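Local structure of IRMA (Escherichia coli CFT073, 5EK5) at residues Phe28-Gly33 and Glu64-Ser69; Thr43-Leu48 and Glu91-Thr96. The protein is a secreted virulence-associated protein with a fibronectin-like fold that probably mimics an interleukin receptor, although its precise function remains unknown. All blocks are in the same frame, centred on the assembly; numbering follows the deposited sequence.

From the N terminus the segments come in the order 28-33, 43-48, 64-69, 91-96, so the two contacts cross. Contact 1 joins the end of strand 23-31 to the loop that follows strand 55-63, closing a loop of 30 residues that contains 43-48. Contact 2 pairs strand 42-49 with strand 89-99 and closes a loop of 42 residues, which in turn contains 64-69. Contact 2 lies within one sheet, whereas contact 1 joins the connection between the sheets, from strand 55-63 to strand 74-82, to the end of strand 23-31 in the other sheet. Their centres are about 17 Å apart, yet they touch in the interior of the sandwich, where L30 CD2 packs on I44 CD1 at 4.1 Å.

Contact 1. Residues Phe28-Gly33 and Glu64-Ser69; sequences FRLDNG and EAFGDS
N32 and G67 mark the closest approach of the two backbones, with their CA atoms 6.1 Å apart. The first segment is a strand through D31 that turns out of extended form at N32, while 64-69 is irregular chain on its way from strand 55-63 to strand 74-82. F66 points toward the strand. Its chi1 of 75° sets CG between the backbone N and the carbonyl carbon. At the far side of the ring, CE2 lies 3.8 Å from L30 O, which approaches obliquely, and CZ is 3.9 Å from L30 CB. The backbone N of N32 sits near the plane of the ring, at its edge, 4.2 Å from CE2. Beyond F66, the side-chain amide of N32 lies against G67: ND2 is 3.4 Å from G67 CA and 3.0 Å from G67 O. G67 has positive phi and presents bare backbone to this amide. The other end of the N32 amide, OD1, accepts from the backbone N of G34, which fixes the group close to the turn. That turn is an Asx turn, in which G33 N binds D31 OD1 at 2.8 Å from above the carboxylate plane, while D31 OD2 forms a salt bridge with R73. L30 also packs on I9 and I11 of the neighbouring strand, and F66 on F39 and T75. The contact thus combines one aliphatic-aromatic touch and ring-to-backbone contacts with a buried amide whose oxygen is satisfied locally and whose nitrogen faces the crossing loop.

Contact 2. Residues Thr43-Leu48 and Glu91-Thr96; sequences TITLQL and EIIKAT
T43 pairs with T96 in the antiparallel run of strands 42-49 and 89-99, the two segments at 171°. T43 N donates to T96 O at 2.6 Å, and T96 N returns a bond to T43 O; the hydroxyl OG1 of T43 is bonded to E62 on the adjoining strand. I44, opposite A95 in a non-hydrogen-bonded pair, turns to the other face, where its CG2 meets CG2 of I92 at 3.7 Å. F111 touches I44, I92 and A95 there. T45 takes part in two bonds to different residues: its N donates to K94 O, and its O receives I93 N at 3.0 Å in an almost straight bond (176°). Between T45 and L46 the register slips by one residue, a beta bulge on the 91-96 side. I93, its CG1 in the crowded position between backbone N and carbonyl carbon (chi1 63°), brings that atom to 3.4 Å from T45 O, and its CD1 lies 3.9 Å from T45 CG2. L46 is set beside I92, the two pointing the same way, with CD2 4.2 Å from I92 CG1; L79 of the facing sheet touches L46. Q47 and E91 exchange a pair of backbone bonds, Q47 N to E91 O measuring 2.9 Å. The Q47 side chain crosses I93 at about a right angle, OE1 4.1 Å from CG2. E91 OE1 bonds to T122 of the second subunit, and the sheet continues across that interface. I44, L46, I92 and A95 contribute to the inner face of this bulged antiparallel pair in a beta sandwich, consistent with the protein's fibronectin fold.

Contact 1. Residues Phe28-Gly33 and Glu64-Ser69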
loop_
_atom_site.group_PDB
_atom_site.type_symbol
_atom_site.label_atom_id
_atom_site.label_comp_id
_atom_site.label_asym_id
_atom_site.label_seq_id
_atom_site.Cartn_x
_atom_site.Cartn_y
_atom_site.Cartn_z
ATOM N N PHE B 28 1.613 -6.225 8.834
ATOM C CA PHE B 28 0.486 -5.413 8.412
ATOM C C PHE B 28 0.623 -4.018 9.003
ATOM O O PHE B 28 0.915 -3.848 10.193
ATOM C CB PHE B 28 -0.837 -6.054 8.835
ATOM C CG PHE B 28 -1.119 -7.368 8.157
ATOM C CD1 PHE B 28 -0.572 -8.545 8.637
ATOM C CD2 PHE B 28 -1.925 -7.420 7.029
ATOM C CE1 PHE B 28 -0.826 -9.751 8.010
ATOM C CE2 PHE B 28 -2.184 -8.624 6.400
ATOM C CZ PHE B 28 -1.633 -9.789 6.892
ATOM N N ARG B 29 0.418 -3.014 8.162
ATOM C CA ARG B 29 0.347 -1.641 8.632
ATOM C C ARG B 29 -1.105 -1.220 8.802
ATOM O O ARG B 29 -1.920 -1.378 7.886
ATOM C CB ARG B 29 1.068 -0.688 7.690
ATOM C CG ARG B 29 1.058 0.754 8.181
ATOM C CD ARG B 29 1.802 1.643 7.221
ATOM N NE ARG B 29 3.217 1.290 7.165
ATOM C CZ ARG B 29 4.097 1.845 6.335
ATOM N NH1 ARG B 29 3.714 2.785 5.484
ATOM N NH2 ARG B 29 5.366 1.462 6.357
ATOM N N LEU B 30 -1.426 -0.692 9.978
ATOM C CA LEU B 30 -2.765 -0.184 10.230
ATOM C C LEU B 30 -2.683 1.330 10.315
ATOM O O LEU B 30 -1.771 1.873 10.925
ATOM C CB LEU B 30 -3.350 -0.775 11.518
ATOM C CG LEU B 30 -3.921 -2.200 11.487
ATOM C CD1 LEU B 30 -2.822 -3.224 11.241
ATOM C CD2 LEU B 30 -4.671 -2.528 12.770
ATOM N N ASP B 31 -3.642 2.006 9.695
ATOM C CA ASP B 31 -3.593 3.456 9.564
ATOM C C ASP B 31 -4.976 4.069 9.752
ATOM O O ASP B 31 -5.938 3.660 9.107
ATOM C CB ASP B 31 -3.023 3.830 8.193
ATOM C CG ASP B 31 -2.722 5.315 8.053
ATOM O OD1 ASP B 31 -3.170 6.121 8.896
ATOM O OD2 ASP B 31 -2.030 5.679 7.078
ATOM N N ASN B 32 -5.075 5.043 10.651
ATOM C CA ASN B 32 -6.351 5.711 10.884
ATOM C C ASN B 32 -6.575 6.945 10.002
ATOM O O ASN B 32 -7.479 7.743 10.252
ATOM C CB ASN B 32 -6.474 6.061 12.373
ATOM C CG ASN B 32 -5.676 7.294 12.766
ATOM O OD1 ASN B 32 -4.729 7.694 12.085
ATOM N ND2 ASN B 32 -6.043 7.887 13.893
ATOM N N GLY B 33 -5.751 7.076 8.963
ATOM C CA GLY B 33 -5.907 8.115 7.956
ATOM C C GLY B 33 -5.786 9.545 8.447
ATOM O O GLY B 33 -6.071 10.496 7.711
ATOM N N GLU B 64 -0.576 -2.749 19.007
ATOM C CA GLU B 64 -0.528 -1.761 20.077
ATOM C C GLU B 64 -1.611 -0.712 19.888
ATOM O O GLU B 64 -2.228 -0.617 18.827
ATOM C CB GLU B 64 0.832 -1.067 20.153
ATOM C CG GLU B 64 1.970 -1.907 20.694
ATOM C CD GLU B 64 3.274 -1.135 20.728
ATOM O OE1 GLU B 64 3.860 -0.918 19.647
ATOM O OE2 GLU B 64 3.696 -0.731 21.832
ATOM N N ALA B 65 -1.839 0.073 20.931
ATOM C CA ALA B 65 -2.747 1.201 20.847
ATOM C C ALA B 65 -2.093 2.262 19.962
ATOM O O ALA B 65 -0.877 2.440 19.996
ATOM C CB ALA B 65 -3.062 1.753 22.253
ATOM N N PHE B 66 -2.903 2.957 19.169
ATOM C CA PHE B 66 -2.415 3.947 18.207
ATOM C C PHE B 66 -3.532 4.892 17.747
ATOM O O PHE B 66 -4.717 4.654 18.027
ATOM C CB PHE B 66 -1.803 3.235 16.997
ATOM C CG PHE B 66 -2.825 2.645 16.062
ATOM C CD1 PHE B 66 -3.576 1.537 16.435
ATOM C CD2 PHE B 66 -3.021 3.193 14.804
ATOM C CE1 PHE B 66 -4.521 1.002 15.576
ATOM C CE2 PHE B 66 -3.955 2.668 13.945
ATOM C CZ PHE B 66 -4.709 1.572 14.328
ATOM N N GLY B 67 -3.146 5.960 17.051
ATOM C CA GLY B 67 -4.095 6.881 16.446
ATOM C C GLY B 67 -4.754 7.984 17.267
ATOM O O GLY B 67 -5.661 8.648 16.773
ATOM N N ASP B 68 -4.313 8.234 18.497
ATOM C CA ASP B 68 -4.988 9.257 19.310
ATOM C C ASP B 68 -4.176 10.519 19.105
ATOM O O ASP B 68 -4.460 11.576 19.671
ATOM C CB ASP B 68 -5.050 8.881 20.793
ATOM C CG ASP B 68 -5.919 9.846 21.613
ATOM O OD1 ASP B 68 -7.166 9.742 21.560
ATOM O OD2 ASP B 68 -5.357 10.732 22.291
ATOM N N SER B 69 -3.162 10.375 18.259
ATOM C CA SER B 69 -2.236 11.432 17.901
ATOM C C SER B 69 -1.819 11.317 16.434
ATOM O O SER B 69 -1.956 10.262 15.813
ATOM C CB SER B 69 -1.020 11.373 18.813
ATOM O OG SER B 69 0.111 11.903 18.154
#

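Contact 2. Residues Thr43-Leu48 and Glu91-Thr96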
loop_
_atom_site.group_PDB
_atom_site.type_symbol
_atom_site.label_atom_id
_atom_site.label_comp_id
_atom_site.label_asym_id
_atom_site.label_seq_id
_atom_site.Cartn_x
_atom_site.Cartn_y
_atom_site.Cartn_z
ATOM N N THR B 43 -7.076 -7.141 18.920
ATOM C CA THR B 43 -6.849 -8.552 18.635
ATOM C C THR B 43 -7.596 -8.957 17.372
ATOM O O THR B 43 -8.828 -8.971 17.349
ATOM C CB THR B 43 -7.303 -9.453 19.794
ATOM O OG1 THR B 43 -6.528 -9.156 20.961
ATOM C CG2 THR B 43 -7.120 -10.917 19.431
ATOM N N ILE B 44 -6.853 -9.296 16.325
ATOM C CA ILE B 44 -7.469 -9.576 15.036
ATOM C C ILE B 44 -7.255 -11.024 14.608
ATOM O O ILE B 44 -6.126 -11.509 14.574
ATOM C CB ILE B 44 -6.921 -8.632 13.951
ATOM C CG1 ILE B 44 -7.060 -7.174 14.404
ATOM C CG2 ILE B 44 -7.637 -8.865 12.632
ATOM C CD1 ILE B 44 -6.463 -6.168 13.449
ATOM N N THR B 45 -8.351 -11.709 14.293
ATOM C CA THR B 45 -8.296 -13.097 13.847
ATOM C C THR B 45 -8.437 -13.210 12.330
ATOM O O THR B 45 -9.439 -12.775 11.760
ATOM C CB THR B 45 -9.389 -13.940 14.521
ATOM O OG1 THR B 45 -9.255 -13.846 15.945
ATOM C CG2 THR B 45 -9.265 -15.391 14.104
ATOM N N LEU B 46 -7.438 -13.804 11.687
ATOM C CA LEU B 46 -7.407 -13.898 10.229
ATOM C C LEU B 46 -7.387 -15.339 9.722
ATOM O O LEU B 46 -6.658 -16.180 10.250
ATOM C CB LEU B 46 -6.191 -13.151 9.675
ATOM C CG LEU B 46 -6.121 -11.643 9.920
ATOM C CD1 LEU B 46 -5.414 -11.345 11.238
ATOM C CD2 LEU B 46 -5.430 -10.943 8.765
ATOM N N GLN B 47 -8.195 -15.619 8.703
ATOM C CA GLN B 47 -8.075 -16.862 7.944
ATOM C C GLN B 47 -7.067 -16.705 6.812
ATOM O O GLN B 47 -7.241 -15.861 5.933
ATOM C CB GLN B 47 -9.422 -17.296 7.361
ATOM C CG GLN B 47 -10.335 -18.033 8.319
ATOM C CD GLN B 47 -11.647 -18.433 7.664
ATOM O OE1 GLN B 47 -12.057 -17.848 6.662
ATOM N NE2 GLN B 47 -12.302 -19.443 8.220
ATOM N N LEU B 48 -6.019 -17.522 6.827
ATOM C CA LEU B 48 -5.053 -17.520 5.732
ATOM C C LEU B 48 -5.515 -18.494 4.658
ATOM O O LEU B 48 -5.841 -19.644 4.949
ATOM C CB LEU B 48 -3.644 -17.877 6.217
ATOM C CG LEU B 48 -2.850 -16.815 6.990
ATOM C CD1 LEU B 48 -3.547 -16.382 8.274
ATOM C CD2 LEU B 48 -1.442 -17.297 7.283
ATOM N N GLU B 91 -8.396 -13.248 5.346
ATOM C CA GLU B 91 -9.702 -12.658 5.605
ATOM C C GLU B 91 -9.889 -12.390 7.090
ATOM O O GLU B 91 -9.756 -13.293 7.918
ATOM C CB GLU B 91 -10.821 -13.561 5.082
ATOM C CG GLU B 91 -12.215 -13.082 5.445
ATOM C CD GLU B 91 -13.296 -13.732 4.603
ATOM O OE1 GLU B 91 -13.251 -13.588 3.363
ATOM O OE2 GLU B 91 -14.190 -14.384 5.180
ATOM N N ILE B 92 -10.196 -11.141 7.419
ATOM C CA ILE B 92 -10.463 -10.756 8.794
ATOM C C ILE B 92 -11.856 -11.231 9.167
ATOM O O ILE B 92 -12.839 -10.828 8.547
ATOM C CB ILE B 92 -10.356 -9.235 8.997
ATOM C CG1 ILE B 92 -8.990 -8.729 8.531
ATOM C CG2 ILE B 92 -10.607 -8.873 10.455
ATOM C CD1 ILE B 92 -8.855 -7.222 8.545
ATOM N N ILE B 93 -11.939 -12.098 10.171
ATOM C CA ILE B 93 -13.221 -12.669 10.561
ATOM C C ILE B 93 -13.671 -12.228 11.949
ATOM O O ILE B 93 -14.840 -12.384 12.301
ATOM C CB ILE B 93 -13.176 -14.208 10.534
ATOM C CG1 ILE B 93 -12.157 -14.726 11.550
ATOM C CG2 ILE B 93 -12.840 -14.709 9.137
ATOM C CD1 ILE B 93 -12.179 -16.230 11.726
ATOM N N LYS B 94 -12.749 -11.678 12.734
ATOM C CA LYS B 94 -13.094 -11.183 14.063
ATOM C C LYS B 94 -12.073 -10.161 14.555
ATOM O O LYS B 94 -10.901 -10.220 14.187
ATOM C CB LYS B 94 -13.211 -12.352 15.042
ATOM C CG LYS B 94 -14.571 -12.434 15.714
ATOM C CD LYS B 94 -14.872 -13.845 16.198
ATOM C CE LYS B 94 -15.404 -14.701 15.052
ATOM N NZ LYS B 94 -16.482 -15.647 15.460
ATOM N N ALA B 95 -12.525 -9.221 15.382
ATOM C CA ALA B 95 -11.630 -8.216 15.952
ATOM C C ALA B 95 -12.048 -7.772 17.355
ATOM O O ALA B 95 -13.227 -7.539 17.623
ATOM C CB ALA B 95 -11.545 -7.012 15.027
ATOM N N THR B 96 -11.062 -7.639 18.239
ATOM C CA THR B 96 -11.304 -7.285 19.635
ATOM C C THR B 96 -10.439 -6.097 20.051
ATOM O O THR B 96 -9.264 -6.027 19.695
ATOM C CB THR B 96 -11.022 -8.482 20.570
ATOM O OG1 THR B 96 -11.953 -9.536 20.291
ATOM C CG2 THR B 96 -11.142 -8.079 22.034
#